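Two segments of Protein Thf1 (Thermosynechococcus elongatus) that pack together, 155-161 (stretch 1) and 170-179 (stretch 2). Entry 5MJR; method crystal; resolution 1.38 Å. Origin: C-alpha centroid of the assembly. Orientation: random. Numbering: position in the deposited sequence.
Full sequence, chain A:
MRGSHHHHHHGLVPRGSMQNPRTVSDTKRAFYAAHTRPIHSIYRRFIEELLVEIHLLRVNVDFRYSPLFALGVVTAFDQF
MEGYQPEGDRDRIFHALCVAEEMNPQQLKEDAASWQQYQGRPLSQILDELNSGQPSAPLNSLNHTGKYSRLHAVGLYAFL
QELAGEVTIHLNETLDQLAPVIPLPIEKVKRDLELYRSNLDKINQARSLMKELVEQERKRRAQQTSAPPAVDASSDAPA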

# COMPACT_ATOMS: atom_id res chain seq x y z
N GLY A 155 -3.96 0.15 -0.32
CA GLY A 155 -3.92 -0.18 -1.71
C GLY A 155 -5.34 -0.13 -2.37
O GLY A 155 -5.47 0.37 -3.50
N LEU A 156 -6.32 -0.75 -1.69
CA LEU A 156 -7.70 -0.71 -2.23
C LEU A 156 -8.15 0.74 -2.45
O LEU A 156 -8.68 1.06 -3.49
CB LEU A 156 -8.64 -1.46 -1.33
CG LEU A 156 -10.08 -1.47 -1.75
CD1 LEU A 156 -10.32 -2.19 -3.06
CD2 LEU A 156 -11.00 -1.98 -0.70
N TYR A 157 -7.92 1.60 -1.48
CA TYR A 157 -8.32 3.00 -1.61
C TYR A 157 -7.66 3.67 -2.79
O TYR A 157 -8.32 4.40 -3.57
CB TYR A 157 -8.01 3.71 -0.29
CG TYR A 157 -8.48 5.14 -0.37
CD1 TYR A 157 -9.78 5.51 -0.16
CD2 TYR A 157 -7.55 6.15 -0.54
CE1 TYR A 157 -10.12 6.86 -0.11
CE2 TYR A 157 -7.89 7.50 -0.55
CZ TYR A 157 -9.20 7.83 -0.37
OH TYR A 157 -9.52 9.18 -0.34
N ALA A 158 -6.37 3.41 -2.98
CA ALA A 158 -5.68 4.00 -4.13
C ALA A 158 -6.22 3.54 -5.45
O ALA A 158 -6.35 4.31 -6.39
CB ALA A 158 -4.16 3.74 -4.05
N PHE A 159 -6.57 2.24 -5.51
CA PHE A 159 -7.26 1.77 -6.71
C PHE A 159 -8.58 2.44 -6.92
O PHE A 159 -8.86 2.88 -8.07
CB PHE A 159 -7.42 0.25 -6.56
CG PHE A 159 -8.50 -0.34 -7.44
CD1 PHE A 159 -8.46 -0.20 -8.84
CD2 PHE A 159 -9.58 -0.99 -6.92
CE1 PHE A 159 -9.45 -0.74 -9.63
CE2 PHE A 159 -10.61 -1.49 -7.72
CZ PHE A 159 -10.53 -1.34 -9.06
N LEU A 160 -9.36 2.57 -5.88
CA LEU A 160 -10.68 3.15 -6.03
C LEU A 160 -10.57 4.59 -6.51
O LEU A 160 -11.47 5.07 -7.23
CB LEU A 160 -11.46 3.03 -4.72
CG LEU A 160 -11.85 1.64 -4.29
CD1 LEU A 160 -12.40 1.66 -2.90
CD2 LEU A 160 -12.72 0.92 -5.28
N GLN A 161 -9.52 5.27 -6.07
CA GLN A 161 -9.29 6.61 -6.55
C GLN A 161 -9.07 6.76 -8.09
O GLN A 161 -9.31 7.85 -8.57
CB GLN A 161 -8.16 7.23 -5.83
CG GLN A 161 -8.38 7.60 -4.38
CD GLN A 161 -7.17 8.31 -3.75
OE1 GLN A 161 -6.11 7.74 -3.54
NE2 GLN A 161 -7.33 9.56 -3.47
N HIS A 170 -18.23 8.64 -2.31
CA HIS A 170 -19.19 7.74 -1.66
C HIS A 170 -18.47 6.43 -1.20
O HIS A 170 -18.78 5.32 -1.65
CB HIS A 170 -20.33 7.43 -2.69
CG HIS A 170 -21.06 8.64 -3.18
ND1 HIS A 170 -21.62 9.47 -2.29
CD2 HIS A 170 -21.17 9.22 -4.42
CE1 HIS A 170 -22.23 10.49 -2.92
NE2 HIS A 170 -21.87 10.41 -4.21
N LEU A 171 -17.40 6.59 -0.41
CA LEU A 171 -16.54 5.45 -0.00
C LEU A 171 -17.34 4.39 0.77
O LEU A 171 -17.19 3.17 0.53
CB LEU A 171 -15.31 5.93 0.78
CG LEU A 171 -14.39 4.75 1.13
CD1 LEU A 171 -13.74 4.12 -0.07
CD2 LEU A 171 -13.30 5.31 2.03
N ASN A 172 -18.26 4.87 1.60
CA ASN A 172 -19.13 3.98 2.33
C ASN A 172 -19.89 3.03 1.42
O ASN A 172 -19.86 1.80 1.59
CB ASN A 172 -20.23 4.81 3.14
CG ASN A 172 -19.66 5.82 4.21
OD1 ASN A 172 -18.68 5.41 4.98
ND2 ASN A 172 -20.18 7.12 4.24
N GLU A 173 -20.58 3.63 0.46
CA GLU A 173 -21.39 2.89 -0.44
C GLU A 173 -20.55 1.94 -1.26
O GLU A 173 -20.90 0.79 -1.52
CB GLU A 173 -22.09 3.91 -1.36
CG GLU A 173 -23.23 3.39 -2.14
CD GLU A 173 -24.47 4.33 -1.84
OE1 GLU A 173 -25.60 4.12 -2.44
OE2 GLU A 173 -24.31 5.27 -0.94
N THR A 174 -19.40 2.43 -1.69
CA THR A 174 -18.50 1.59 -2.52
C THR A 174 -18.04 0.32 -1.75
O THR A 174 -18.05 -0.79 -2.31
CB THR A 174 -17.30 2.43 -3.03
OG1 THR A 174 -17.82 3.45 -3.90
CG2 THR A 174 -16.27 1.57 -3.68
N LEU A 175 -17.54 0.55 -0.53
CA LEU A 175 -17.07 -0.54 0.29
C LEU A 175 -18.20 -1.59 0.52
O LEU A 175 -17.99 -2.78 0.47
CB LEU A 175 -16.43 -0.06 1.56
CG LEU A 175 -15.14 0.72 1.37
CD1 LEU A 175 -14.65 1.28 2.68
CD2 LEU A 175 -14.01 -0.05 0.65
N ASP A 176 -19.38 -1.08 0.82
CA ASP A 176 -20.53 -1.97 0.98
C ASP A 176 -20.88 -2.78 -0.26
O ASP A 176 -21.29 -3.93 -0.11
CB ASP A 176 -21.72 -1.20 1.45
CG ASP A 176 -21.64 -0.79 2.93
OD1 ASP A 176 -20.79 -1.39 3.70
OD2 ASP A 176 -22.44 0.10 3.29
N GLN A 177 -20.72 -2.22 -1.44
CA GLN A 177 -20.96 -2.95 -2.68
C GLN A 177 -19.91 -4.08 -2.86
O GLN A 177 -20.15 -5.11 -3.43
CB GLN A 177 -20.88 -2.01 -3.87
CG GLN A 177 -22.01 -1.02 -4.03
CD GLN A 177 -22.02 -0.25 -5.32
OE1 GLN A 177 -21.92 1.01 -5.35
NE2 GLN A 177 -22.21 -0.99 -6.40
N LEU A 178 -18.66 -3.81 -2.47
CA LEU A 178 -17.58 -4.78 -2.62
C LEU A 178 -17.72 -5.93 -1.61
O LEU A 178 -17.24 -7.03 -1.93
CB LEU A 178 -16.22 -4.09 -2.45
CG LEU A 178 -15.80 -3.23 -3.58
CD1 LEU A 178 -14.54 -2.38 -3.23
CD2 LEU A 178 -15.53 -4.07 -4.84
N ALA A 179 -18.30 -5.70 -0.47
CA ALA A 179 -18.24 -6.67 0.64
C ALA A 179 -18.79 -8.06 0.22
O ALA A 179 -18.13 -9.06 0.55
CB ALA A 179 -18.96 -6.12 1.88

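Two helices that cross steeply can share only a short length of surface, and the contact between residues 155-161 and 170-179 of Thf1 illustrates how a few branched side chains make such a crossing cohere. The axes approach to 12.3 Å with 110° between their N-to-C directions. That spacing is wide, and it leaves room for leucine side chains to fill the gap between the backbones. Even the nearest pair of CA atoms, those of Leu 160 and Thr 174, lies 8.7 Å apart. No hydrogen bond crosses the interface; the backbone amides and carbonyls are engaged along each helix instead, as in the bond from Leu 160 N to Leu 156 O, and the contact is made by apolar groups that together bury 242 Å².

Gly 155 has no side chain to offer and makes no contact. The interface begins at Leu 156, whose CA-to-CB bond points toward the second helix. In its t, p rotamer, CD2 of Leu 156 lies 3.8 Å from CD2 of Leu 175, and both of its methyls come close to CD1 of Leu 178, with Leu 156 CD1 at 4.2 Å and Leu 156 CD2 at 4.4 Å. One side chain thus bridges two residues three apart in sequence, a spacing that brings them close to the same side of their helix.

Tyr 157 starts less favourably, with its CA-to-CB bond directed sideways, but the length of the side chain compensates. With chi1 near 180°, the ring extends far enough for CE1 to come within 4.1 Å of CD2 of Leu 171. The methyl group meets the ring obliquely, and the contact is apolar, made through ring carbon. The next two residues contribute no close contact. Ala 158 is out of reach, and Phe 159, although its end comes nearer than its sideways CA-to-CB bond would suggest, makes its nearest approach from CE2 of Phe 159 to CD1 of Leu 178, at 6.0 Å.

Leu 160 is the centre of the arrangement and a textbook knob in a hole. One helical turn beyond Leu 156, its CA-to-CB bond also points toward the partner, and its side chain sits among Leu 171, Thr 174, Leu 175 and Leu 178. These positions follow the familiar i, i+3, i+4, i+7 pattern, which defines a four-sided pocket on a helix surface. The m, t rotamer places CD1 of Leu 160 4.0 Å from CD1 of Leu 171 and 4.3 Å from CD2 of Leu 175. CD1 and CD2 of Leu 160 both lie 3.9 Å from CG2 of Thr 174, and Leu 160 CD2 is 4.3 Å from CD1 of Leu 178. Thr 174 therefore presents carbon to the knob, while its polar OG1 lies 3.1 Å from the backbone O of His 170, the N-cap residue of its own helix.

Gln 161 ends the stretch out of reach of the second helix. The sequence of contacts shows the general principle clearly: residues a turn apart, Leu 156 and Leu 160, carry most of the pairings, and Tyr 157 adds a second contact to Leu 171, which Leu 160 also touches.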